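Long-range contacts in geobacter metallireducens SMUG1 (Geobacter metallireducens, PDB 5H9I), which belongs to the UDG-like superfamily and holds a xanthine in a pocket beside one end of its central parallel beta-sheet: residues G209-H213 with T228-L233; K53-G59 with R134-Y140; R116-F120 with A221-A226. All coordinates share one frame. Residue numbers count along the deposited sequence, not the author numbering.

From the N terminus, contact 2 closes first: 53-59 meets 134-140 after 74 intervening residues, building one side of the central parallel sheet. Helix 112-125 lies within that loop and opens contact 3, which closes only at helix 219-235, so contacts 2 and 3 cross. Contact 1 opens at 209-213, inside the loop of contact 3, and closes at 228-233, beyond it, so these two cross as well; contacts 2 and 1 follow in series. Helix 219-235 thus serves contacts 1 and 3, binding edge strand 207-211 to helix 112-125. I211 and L233 touch F57, I212 O meets W225 NE1, and V137 meets W118. Contacts 1 and 2 both reach the xanthine.

Contact 1: residues G209-H213 with T228-L233; sequences GRIIH and TALRQL. With XAN (xanthine), chain B.
In the alpha/beta fold of the UDG-like superfamily, an edge strand of the parallel sheet runs into a loop and then a helix that folds back over it; here strand 207-211 is covered by helix 219-235. The 209-211 and 228-233 axes run nearly antiparallel, at 165°, with a closest approach of 8.1 Å, and the nearest CA pair is I211 and A229, 5.5 Å apart. G209 to I211 are extended; I212 (-55/144) and H213 (-79/141) lead off the strand. The CA-to-CB bond of H213 points away from the helix, and H213 NE2 donates to N7 of xanthine at 3.0 Å, linking this junction to the ligand pocket.

Along the regular helix, T228 comes first, its CG2 3.7 Å from I212 CG2, while its OG1 bonds back to the carbonyl of D224 and so is satisfied within the helix. A229 is small enough for close approach: its CB lies 4.4 Å from both I211 CD1 and I212 CG2. One turn after T228, Q232 (chi1 m, chi2 t) points toward the strand end. Its OE1 accepts from I212 N at 2.8 Å with an angle of 162°, supplying a partner to a backbone amide just past the strand. Its NE2 sits over a face of the R210 guanidinium, 3.3 Å from NH2; both are donors, so no hydrogen bond joins them. L233 (m, t) completes the apolar layer beside I211, whose chi1 is p: L233 CD2 rests 3.8 Å from I211 CG2.

Contact 2: residues K53-G59 with R134-Y140; sequences KEVLFVG and RFFVANY. With XAN (xanthine), chain B; LEA (pentanoic acid), chain H.
This is a parallel strand pair in the central sheet of a UDG-like fold: strand 135-139 forms one edge, strand 55-59 lies between it and strand 185-189. The axes approach to 4.5 Å and cross at -25°, both strands extended. V55 pairs with F135, and so on in step to G59 with N139.

E54 and R134 turn where the pairing starts, and R134 O accepts from both E54 N (2.8 Å) and V55 N (3.1 Å). Then follow F136 N to V55 O (3.1 Å), F57 N to F136 O and A138 N to F57 O (both 2.9 Å), G59 N to A138 O (2.8 Å) and Y140 N to G59 O (2.9 Å). R134 NH2 lies 3.2 Å from pentanoic acid C3.

Apolar, mostly bulky residues line both faces. On one, F57 and F135 (both chi1 m) meet rim to rim, F57 CE2 and V55 CB lying 3.6 and 3.5 Å from F135 CD2. On the other, L56 CD1 reaches F136 CD2 (4.0 Å) and A138 CB (4.2 Å).

At the C-terminal ends G59 and N139 reach the xanthine pocket. G59 suits its place: a CB would lie 2.5 Å from N139 OD1. That OD1 accepts from xanthine N1 (2.7 Å), and N139 ND2 donates to xanthine O2 (2.6 Å). The amide offers acceptor and donor side by side, matching the complementary edge of the ligand.

Contact 3: residues R116-F120 with A221-A226; sequences RLWGF and ANRDWA
Two helices pack side by side, helix 112-125 against helix 219-235, both outside the central sheet of this UDG-like fold. Residues 116-120 and 221-226 run in roughly the same direction, crossing at -29°, and their axes come no closer than 11.1 Å, because large side chains fill the gap.

W225 (chi1 t) loses most surface. Its indole wedges against the other helix, CZ3 3.5 Å from R116 O and CH2 3.7 Å from L117 CA, while NE1 bonds to I212 O.

R116 (chi1 m, chi2 to chi4 near 180°) is long enough to cross the gap to N222 near the N-terminal end of 221-226. N222 OD1 accepts from both R116 NH1 (3.1 Å) and NH2 (3.0 Å), and NH1 bonds to P214 O.

F120 (chi1 t) lies a turn further on, its ring tilted 78° to the W225 six-membered ring, F120 CD2 to W225 CZ3 at 3.3 Å. Small A226 leaves room for the F120 ring: its CA sits over one face, and A226 CB lies 3.4 Å from F120 CD1.

Contact 1: residues G209-H213 with T228-L233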
loop_
_atom_site.group_PDB
_atom_site.type_symbol
_atom_site.label_atom_id
_atom_site.label_comp_id
_atom_site.label_asym_id
_atom_site.label_seq_id
_atom_site.Cartn_x
_atom_site.Cartn_y
_atom_site.Cartn_z
ATOM N N GLY A 209 13.399 3.994 -7.369
ATOM C CA GLY A 209 13.429 5.387 -7.035
ATOM C C GLY A 209 12.379 5.699 -5.969
ATOM O O GLY A 209 11.828 4.807 -5.286
ATOM N N ARG A 210 12.227 6.982 -5.709
ATOM C CA ARG A 210 11.444 7.494 -4.605
ATOM C C ARG A 210 10.666 8.702 -5.083
ATOM O O ARG A 210 11.172 9.456 -5.822
ATOM C CB ARG A 210 12.376 7.947 -3.441
ATOM C CG ARG A 210 11.642 8.618 -2.270
ATOM C CD ARG A 210 12.452 9.258 -1.118
ATOM N NE ARG A 210 13.277 10.452 -1.439
ATOM C CZ ARG A 210 12.938 11.770 -1.437
ATOM N NH1 ARG A 210 13.895 12.630 -1.739
ATOM N NH2 ARG A 210 11.720 12.299 -1.131
ATOM N N ILE A 211 9.439 8.849 -4.613
ATOM C CA ILE A 211 8.811 10.128 -4.590
ATOM C C ILE A 211 8.500 10.563 -3.138
ATOM O O ILE A 211 8.360 9.728 -2.218
ATOM C CB ILE A 211 7.509 10.188 -5.415
ATOM C CG1 ILE A 211 6.457 9.260 -4.890
ATOM C CG2 ILE A 211 7.854 10.084 -6.933
ATOM C CD1 ILE A 211 5.073 9.493 -5.524
ATOM N N ILE A 212 8.361 11.866 -2.976
ATOM C CA ILE A 212 7.959 12.413 -1.670
ATOM C C ILE A 212 6.637 11.721 -1.248
ATOM O O ILE A 212 5.710 11.576 -2.054
ATOM C CB ILE A 212 7.832 13.942 -1.797
ATOM C CG1 ILE A 212 7.450 14.557 -0.517
ATOM C CG2 ILE A 212 6.985 14.322 -2.959
ATOM C CD1 ILE A 212 7.641 16.117 -0.621
ATOM N N HIS A 213 6.516 11.478 0.044
ATOM C CA HIS A 213 5.264 10.973 0.580
ATOM C C HIS A 213 4.264 12.114 0.722
ATOM O O HIS A 213 4.631 13.240 1.073
ATOM C CB HIS A 213 5.546 10.351 1.925
ATOM C CG HIS A 213 4.418 9.557 2.455
ATOM N ND1 HIS A 213 3.277 10.151 2.952
ATOM C CD2 HIS A 213 4.230 8.222 2.525
ATOM C CE1 HIS A 213 2.441 9.201 3.328
ATOM N NE2 HIS A 213 3.015 8.045 3.121
ATOM N N THR A 228 6.057 18.518 -6.858
ATOM C CA THR A 228 7.235 17.946 -6.389
ATOM C C THR A 228 7.400 16.498 -6.920
ATOM O O THR A 228 8.419 16.081 -7.411
ATOM C CB THR A 228 7.295 17.926 -4.842
ATOM O OG1 THR A 228 7.213 19.307 -4.342
ATOM C CG2 THR A 228 8.548 17.346 -4.380
ATOM N N ALA A 229 6.333 15.738 -6.766
ATOM C CA ALA A 229 6.389 14.366 -7.222
ATOM C C ALA A 229 6.548 14.293 -8.724
ATOM O O ALA A 229 7.217 13.418 -9.247
ATOM C CB ALA A 229 5.059 13.662 -6.822
ATOM N N LEU A 230 5.949 15.245 -9.358
ATOM C CA LEU A 230 6.014 15.277 -10.836
ATOM C C LEU A 230 7.426 15.543 -11.285
ATOM O O LEU A 230 7.972 14.836 -12.199
ATOM C CB LEU A 230 4.869 16.169 -11.391
ATOM C CG LEU A 230 4.690 16.332 -12.810
ATOM C CD1 LEU A 230 4.202 14.940 -13.265
ATOM C CD2 LEU A 230 3.705 17.459 -13.129
ATOM N N ARG A 231 8.161 16.438 -10.622
ATOM C CA ARG A 231 9.571 16.606 -10.816
ATOM C C ARG A 231 10.459 15.401 -10.560
ATOM O O ARG A 231 11.309 15.022 -11.349
ATOM C CB ARG A 231 10.131 17.829 -9.988
ATOM C CG ARG A 231 11.666 17.882 -9.913
ATOM C CD ARG A 231 12.220 19.190 -9.299
ATOM N NE ARG A 231 11.872 19.305 -7.886
ATOM C CZ ARG A 231 12.357 18.530 -6.926
ATOM N NH1 ARG A 231 13.252 17.583 -7.205
ATOM N NH2 ARG A 231 11.977 18.735 -5.663
ATOM N N GLN A 232 10.221 14.673 -9.432
ATOM C CA GLN A 232 10.923 13.540 -9.120
ATOM C C GLN A 232 10.754 12.452 -10.135
ATOM O O GLN A 232 11.639 11.721 -10.518
ATOM C CB GLN A 232 10.570 12.993 -7.731
ATOM C CG GLN A 232 11.024 13.984 -6.640
ATOM C CD GLN A 232 10.520 13.563 -5.277
ATOM O OE1 GLN A 232 9.355 13.343 -5.126
ATOM N NE2 GLN A 232 11.392 13.336 -4.295
ATOM N N LEU A 233 9.490 12.248 -10.561
ATOM C CA LEU A 233 9.278 11.295 -11.636
ATOM C C LEU A 233 9.989 11.573 -12.931
ATOM O O LEU A 233 10.460 10.675 -13.557
ATOM C CB LEU A 233 7.761 11.144 -11.868
ATOM C CG LEU A 233 6.937 10.487 -10.698
ATOM C CD1 LEU A 233 5.461 10.823 -10.810
ATOM C CD2 LEU A 233 7.230 9.011 -10.541
HETATM N N9 XAN B . -1.515 6.443 3.748
HETATM C C4 XAN B . -1.131 5.307 3.235
HETATM N N3 XAN B . -1.750 4.283 2.656
HETATM C C2 XAN B . -1.085 3.295 2.252
HETATM O O2 XAN B . -1.676 2.358 1.779
HETATM N N1 XAN B . 0.253 3.240 2.307
HETATM C C6 XAN B . 0.982 4.183 2.822
HETATM O O6 XAN B . 2.212 4.120 2.933
HETATM C C5 XAN B . 0.300 5.275 3.361
HETATM N N7 XAN B . 0.694 6.391 3.957
HETATM C C8 XAN B . -0.402 7.098 4.185
#

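Contact 2: residues K53-G59 with R134-Y140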
loop_
_atom_site.group_PDB
_atom_site.type_symbol
_atom_site.label_atom_id
_atom_site.label_comp_id
_atom_site.label_asym_id
_atom_site.label_seq_id
_atom_site.Cartn_x
_atom_site.Cartn_y
_atom_site.Cartn_z
ATOM N N LYS A 53 2.774 -4.167 -16.062
ATOM C CA LYS A 53 2.823 -2.710 -15.779
ATOM C C LYS A 53 4.213 -2.210 -16.089
ATOM O O LYS A 53 5.164 -2.950 -16.056
ATOM C CB LYS A 53 2.549 -2.448 -14.269
ATOM C CG LYS A 53 1.266 -3.055 -13.767
ATOM C CD LYS A 53 0.032 -2.620 -14.463
ATOM C CE LYS A 53 -1.199 -2.973 -13.689
ATOM N NZ LYS A 53 -2.470 -2.994 -14.453
ATOM N N GLU A 54 4.317 -0.932 -16.417
ATOM C CA GLU A 54 5.625 -0.325 -16.569
ATOM C C GLU A 54 6.219 0.162 -15.258
ATOM O O GLU A 54 7.479 0.147 -15.037
ATOM C CB GLU A 54 5.546 0.836 -17.551
ATOM C CG GLU A 54 5.197 0.417 -18.954
ATOM C CD GLU A 54 5.197 1.627 -19.916
ATOM O OE1 GLU A 54 4.729 1.346 -21.061
ATOM O OE2 GLU A 54 5.600 2.807 -19.519
ATOM N N VAL A 55 5.383 0.594 -14.313
ATOM C CA VAL A 55 5.802 1.236 -13.092
ATOM C C VAL A 55 4.962 0.761 -11.953
ATOM O O VAL A 55 3.730 0.782 -12.058
ATOM C CB VAL A 55 5.719 2.751 -13.166
ATOM C CG1 VAL A 55 6.083 3.474 -11.905
ATOM C CG2 VAL A 55 6.516 3.297 -14.392
ATOM N N LEU A 56 5.589 0.410 -10.841
ATOM C CA LEU A 56 4.940 0.029 -9.569
ATOM C C LEU A 56 5.223 1.008 -8.474
ATOM O O LEU A 56 6.416 1.182 -8.175
ATOM C CB LEU A 56 5.395 -1.340 -9.151
ATOM C CG LEU A 56 4.853 -1.856 -7.847
ATOM C CD1 LEU A 56 3.366 -2.022 -7.883
ATOM C CD2 LEU A 56 5.486 -3.179 -7.469
ATOM N N PHE A 57 4.248 1.668 -7.901
ATOM C CA PHE A 57 4.399 2.465 -6.728
ATOM C C PHE A 57 4.227 1.569 -5.525
ATOM O O PHE A 57 3.305 0.731 -5.514
ATOM C CB PHE A 57 3.338 3.582 -6.707
ATOM C CG PHE A 57 3.557 4.688 -7.644
ATOM C CD1 PHE A 57 4.514 5.687 -7.465
ATOM C CD2 PHE A 57 2.810 4.743 -8.828
ATOM C CE1 PHE A 57 4.678 6.700 -8.380
ATOM C CE2 PHE A 57 2.949 5.769 -9.719
ATOM C CZ PHE A 57 3.918 6.744 -9.487
ATOM N N VAL A 58 5.049 1.730 -4.491
ATOM C CA VAL A 58 5.018 0.944 -3.304
ATOM C C VAL A 58 4.982 1.845 -2.080
ATOM O O VAL A 58 5.853 2.691 -1.863
ATOM C CB VAL A 58 6.245 0.022 -3.170
ATOM C CG1 VAL A 58 6.247 -0.814 -1.948
ATOM C CG2 VAL A 58 6.332 -0.776 -4.434
ATOM N N GLY A 59 3.873 1.755 -1.328
ATOM C CA GLY A 59 3.767 2.466 -0.027
ATOM C C GLY A 59 4.322 1.609 1.078
ATOM O O GLY A 59 4.769 0.532 0.852
ATOM N N ARG A 134 -0.494 1.337 -17.368
ATOM C CA ARG A 134 0.953 1.318 -17.191
ATOM C C ARG A 134 1.421 1.278 -15.750
ATOM O O ARG A 134 2.547 1.005 -15.517
ATOM C CB ARG A 134 1.604 2.538 -17.848
ATOM C CG ARG A 134 1.551 2.650 -19.364
ATOM C CD ARG A 134 2.298 3.953 -19.760
ATOM N NE ARG A 134 1.415 5.087 -19.838
ATOM C CZ ARG A 134 1.691 6.335 -19.488
ATOM N NH1 ARG A 134 2.835 6.650 -18.966
ATOM N NH2 ARG A 134 0.761 7.264 -19.687
ATOM N N PHE A 135 0.537 1.599 -14.804
ATOM C CA PHE A 135 0.930 1.777 -13.427
ATOM C C PHE A 135 0.168 0.816 -12.487
ATOM O O PHE A 135 -0.928 0.331 -12.807
ATOM C CB PHE A 135 0.646 3.220 -12.993
ATOM C CG PHE A 135 1.512 4.245 -13.672
ATOM C CD1 PHE A 135 1.133 4.749 -14.838
ATOM C CD2 PHE A 135 2.754 4.589 -13.119
ATOM C CE1 PHE A 135 1.890 5.698 -15.474
ATOM C CE2 PHE A 135 3.542 5.492 -13.732
ATOM C CZ PHE A 135 3.138 6.019 -14.888
ATOM N N PHE A 136 0.712 0.639 -11.289
ATOM C CA PHE A 136 -0.013 0.008 -10.209
ATOM C C PHE A 136 0.436 0.610 -8.900
ATOM O O PHE A 136 1.566 1.141 -8.822
ATOM C CB PHE A 136 0.106 -1.503 -10.238
ATOM C CG PHE A 136 -0.876 -2.224 -9.333
ATOM C CD1 PHE A 136 -2.237 -2.126 -9.596
ATOM C CD2 PHE A 136 -0.439 -3.016 -8.306
ATOM C CE1 PHE A 136 -3.167 -2.806 -8.766
ATOM C CE2 PHE A 136 -1.342 -3.690 -7.510
ATOM C CZ PHE A 136 -2.713 -3.544 -7.701
ATOM N N VAL A 137 -0.347 0.451 -7.839
ATOM C CA VAL A 137 0.010 0.897 -6.486
ATOM C C VAL A 137 -0.207 -0.217 -5.490
ATOM O O VAL A 137 -1.279 -0.806 -5.453
ATOM C CB VAL A 137 -0.843 2.180 -6.046
ATOM C CG1 VAL A 137 -0.434 2.673 -4.698
ATOM C CG2 VAL A 137 -0.702 3.282 -7.097
ATOM N N ALA A 138 0.786 -0.518 -4.702
ATOM C CA ALA A 138 0.729 -1.546 -3.688
ATOM C C ALA A 138 1.396 -1.116 -2.421
ATOM O O ALA A 138 2.136 -0.155 -2.437
ATOM C CB ALA A 138 1.435 -2.796 -4.201
ATOM N N ASN A 139 1.064 -1.764 -1.279
ATOM C CA ASN A 139 1.838 -1.494 -0.062
ATOM C C ASN A 139 2.853 -2.614 0.152
ATOM O O ASN A 139 2.521 -3.761 -0.053
ATOM C CB ASN A 139 0.944 -1.472 1.176
ATOM C CG ASN A 139 0.513 -0.102 1.521
ATOM O OD1 ASN A 139 1.155 0.881 1.222
ATOM N ND2 ASN A 139 -0.755 -0.025 2.033
ATOM N N TYR A 140 3.977 -2.273 0.717
ATOM C CA TYR A 140 4.963 -3.246 1.130
ATOM C C TYR A 140 4.423 -4.126 2.247
ATOM O O TYR A 140 4.591 -5.336 2.189
ATOM C CB TYR A 140 6.161 -2.461 1.620
ATOM C CG TYR A 140 7.288 -3.336 2.179
ATOM C CD1 TYR A 140 8.003 -4.124 1.360
ATOM C CD2 TYR A 140 7.475 -3.433 3.560
ATOM C CE1 TYR A 140 8.990 -4.979 1.871
ATOM C CE2 TYR A 140 8.420 -4.241 4.070
ATOM C CZ TYR A 140 9.194 -4.954 3.235
ATOM O OH TYR A 140 10.156 -5.793 3.775
HETATM N N9 XAN B . -1.515 6.443 3.748
HETATM C C4 XAN B . -1.131 5.307 3.235
HETATM N N3 XAN B . -1.750 4.283 2.656
HETATM C C2 XAN B . -1.085 3.295 2.252
HETATM O O2 XAN B . -1.676 2.358 1.779
HETATM N N1 XAN B . 0.253 3.240 2.307
HETATM C C6 XAN B . 0.982 4.183 2.822
HETATM O O6 XAN B . 2.212 4.120 2.933
HETATM C C5 XAN B . 0.300 5.275 3.361
HETATM N N7 XAN B . 0.694 6.391 3.957
HETATM C C8 XAN B . -0.402 7.098 4.185
HETATM C C2 LEA H . -1.177 11.045 -18.323
HETATM O O2 LEA H . -0.883 11.452 -17.227
HETATM C C3 LEA H . -0.196 10.224 -19.033
HETATM C C4 LEA H . 0.124 10.987 -20.253
HETATM C C5 LEA H . -0.527 10.451 -21.484
HETATM C C6 LEA H . 0.020 11.068 -22.801
HETATM O O1 LEA H . -2.232 11.329 -18.849
#

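Contact 3: residues R116-F120 with A221-A226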
loop_
_atom_site.group_PDB
_atom_site.type_symbol
_atom_site.label_atom_id
_atom_site.label_comp_id
_atom_site.label_asym_id
_atom_site.label_seq_id
_atom_site.Cartn_x
_atom_site.Cartn_y
_atom_site.Cartn_z
ATOM N N ARG A 116 -4.732 12.972 -1.631
ATOM C CA ARG A 116 -3.765 13.665 -2.456
ATOM C C ARG A 116 -3.221 12.737 -3.579
ATOM O O ARG A 116 -3.062 13.215 -4.713
ATOM C CB ARG A 116 -2.584 14.132 -1.597
ATOM C CG ARG A 116 -2.923 15.407 -0.789
ATOM C CD ARG A 116 -1.708 15.824 0.013
ATOM N NE ARG A 116 -2.032 17.058 0.746
ATOM C CZ ARG A 116 -1.238 17.583 1.675
ATOM N NH1 ARG A 116 -0.163 16.988 2.091
ATOM N NH2 ARG A 116 -1.597 18.787 2.164
ATOM N N LEU A 117 -2.811 11.548 -3.203
ATOM C CA LEU A 117 -2.181 10.650 -4.216
ATOM C C LEU A 117 -3.130 10.279 -5.301
ATOM O O LEU A 117 -2.857 10.509 -6.509
ATOM C CB LEU A 117 -1.622 9.434 -3.528
ATOM C CG LEU A 117 -0.975 8.377 -4.425
ATOM C CD1 LEU A 117 0.377 8.060 -3.788
ATOM C CD2 LEU A 117 -1.760 7.122 -4.597
ATOM N N TRP A 118 -4.290 9.784 -4.936
ATOM C CA TRP A 118 -5.246 9.359 -5.953
ATOM C C TRP A 118 -5.865 10.539 -6.676
ATOM O O TRP A 118 -6.234 10.498 -7.851
ATOM C CB TRP A 118 -6.346 8.407 -5.436
ATOM C CG TRP A 118 -5.846 7.065 -5.039
ATOM C CD1 TRP A 118 -5.787 6.527 -3.776
ATOM C CD2 TRP A 118 -5.417 6.015 -5.926
ATOM N NE1 TRP A 118 -5.311 5.292 -3.821
ATOM C CE2 TRP A 118 -5.086 4.915 -5.130
ATOM C CE3 TRP A 118 -5.279 5.917 -7.290
ATOM C CZ2 TRP A 118 -4.583 3.762 -5.630
ATOM C CZ3 TRP A 118 -4.814 4.752 -7.817
ATOM C CH2 TRP A 118 -4.487 3.677 -7.021
ATOM N N GLY A 119 -5.958 11.693 -5.951
ATOM C CA GLY A 119 -6.529 12.833 -6.624
ATOM C C GLY A 119 -5.595 13.355 -7.729
ATOM O O GLY A 119 -6.042 13.808 -8.790
ATOM N N PHE A 120 -4.307 13.293 -7.474
ATOM C CA PHE A 120 -3.278 13.702 -8.447
ATOM C C PHE A 120 -3.288 12.719 -9.586
ATOM O O PHE A 120 -3.246 13.089 -10.703
ATOM C CB PHE A 120 -1.933 13.723 -7.707
ATOM C CG PHE A 120 -0.659 13.779 -8.542
ATOM C CD1 PHE A 120 -0.400 14.798 -9.330
ATOM C CD2 PHE A 120 0.312 12.839 -8.352
ATOM C CE1 PHE A 120 0.819 14.877 -10.019
ATOM C CE2 PHE A 120 1.516 12.892 -8.995
ATOM C CZ PHE A 120 1.754 13.937 -9.853
ATOM N N ALA A 221 5.070 18.577 0.759
ATOM C CA ALA A 221 3.814 18.004 0.429
ATOM C C ALA A 221 2.626 18.888 0.644
ATOM O O ALA A 221 1.652 18.864 -0.041
ATOM C CB ALA A 221 3.616 16.635 1.188
ATOM N N ASN A 222 2.727 19.764 1.671
ATOM C CA ASN A 222 1.690 20.765 1.827
ATOM C C ASN A 222 1.704 21.937 0.912
ATOM O O ASN A 222 0.666 22.482 0.569
ATOM C CB ASN A 222 1.767 21.246 3.275
ATOM C CG ASN A 222 1.594 20.121 4.217
ATOM O OD1 ASN A 222 0.694 19.276 4.014
ATOM N ND2 ASN A 222 2.351 20.036 5.250
ATOM N N ARG A 223 2.892 22.290 0.541
ATOM C CA ARG A 223 2.979 23.364 -0.443
ATOM C C ARG A 223 2.647 22.968 -1.844
ATOM O O ARG A 223 1.836 23.604 -2.516
ATOM C CB ARG A 223 4.378 23.866 -0.410
ATOM C CG ARG A 223 4.569 25.054 -1.357
ATOM C CD ARG A 223 5.987 25.605 -1.232
ATOM N NE ARG A 223 6.967 24.616 -1.641
ATOM C CZ ARG A 223 7.212 24.284 -2.897
ATOM N NH1 ARG A 223 8.083 23.337 -3.068
ATOM N NH2 ARG A 223 6.624 24.947 -3.905
ATOM N N ASP A 224 3.218 21.876 -2.337
ATOM C CA ASP A 224 2.957 21.453 -3.716
ATOM C C ASP A 224 3.425 19.991 -3.858
ATOM O O ASP A 224 4.464 19.705 -4.465
ATOM C CB ASP A 224 3.765 22.294 -4.696
ATOM C CG ASP A 224 3.391 21.983 -6.152
ATOM O OD1 ASP A 224 2.372 21.278 -6.383
ATOM O OD2 ASP A 224 4.105 22.486 -7.012
ATOM N N TRP A 225 2.605 19.058 -3.285
ATOM C CA TRP A 225 2.993 17.641 -3.390
ATOM C C TRP A 225 3.074 17.196 -4.883
ATOM O O TRP A 225 4.076 16.614 -5.283
ATOM C CB TRP A 225 2.077 16.742 -2.555
ATOM C CG TRP A 225 2.459 15.349 -2.703
ATOM C CD1 TRP A 225 3.543 14.742 -2.179
ATOM C CD2 TRP A 225 1.843 14.417 -3.563
ATOM N NE1 TRP A 225 3.632 13.435 -2.639
ATOM C CE2 TRP A 225 2.626 13.204 -3.484
ATOM C CE3 TRP A 225 0.726 14.414 -4.340
ATOM C CZ2 TRP A 225 2.267 12.076 -4.172
ATOM C CZ3 TRP A 225 0.432 13.355 -5.049
ATOM C CH2 TRP A 225 1.161 12.175 -4.952
ATOM N N ALA A 226 2.084 17.565 -5.614
ATOM C CA ALA A 226 1.960 17.066 -6.982
ATOM C C ALA A 226 3.085 17.577 -7.830
ATOM O O ALA A 226 3.742 16.814 -8.555
ATOM C CB ALA A 226 0.585 17.498 -7.540
#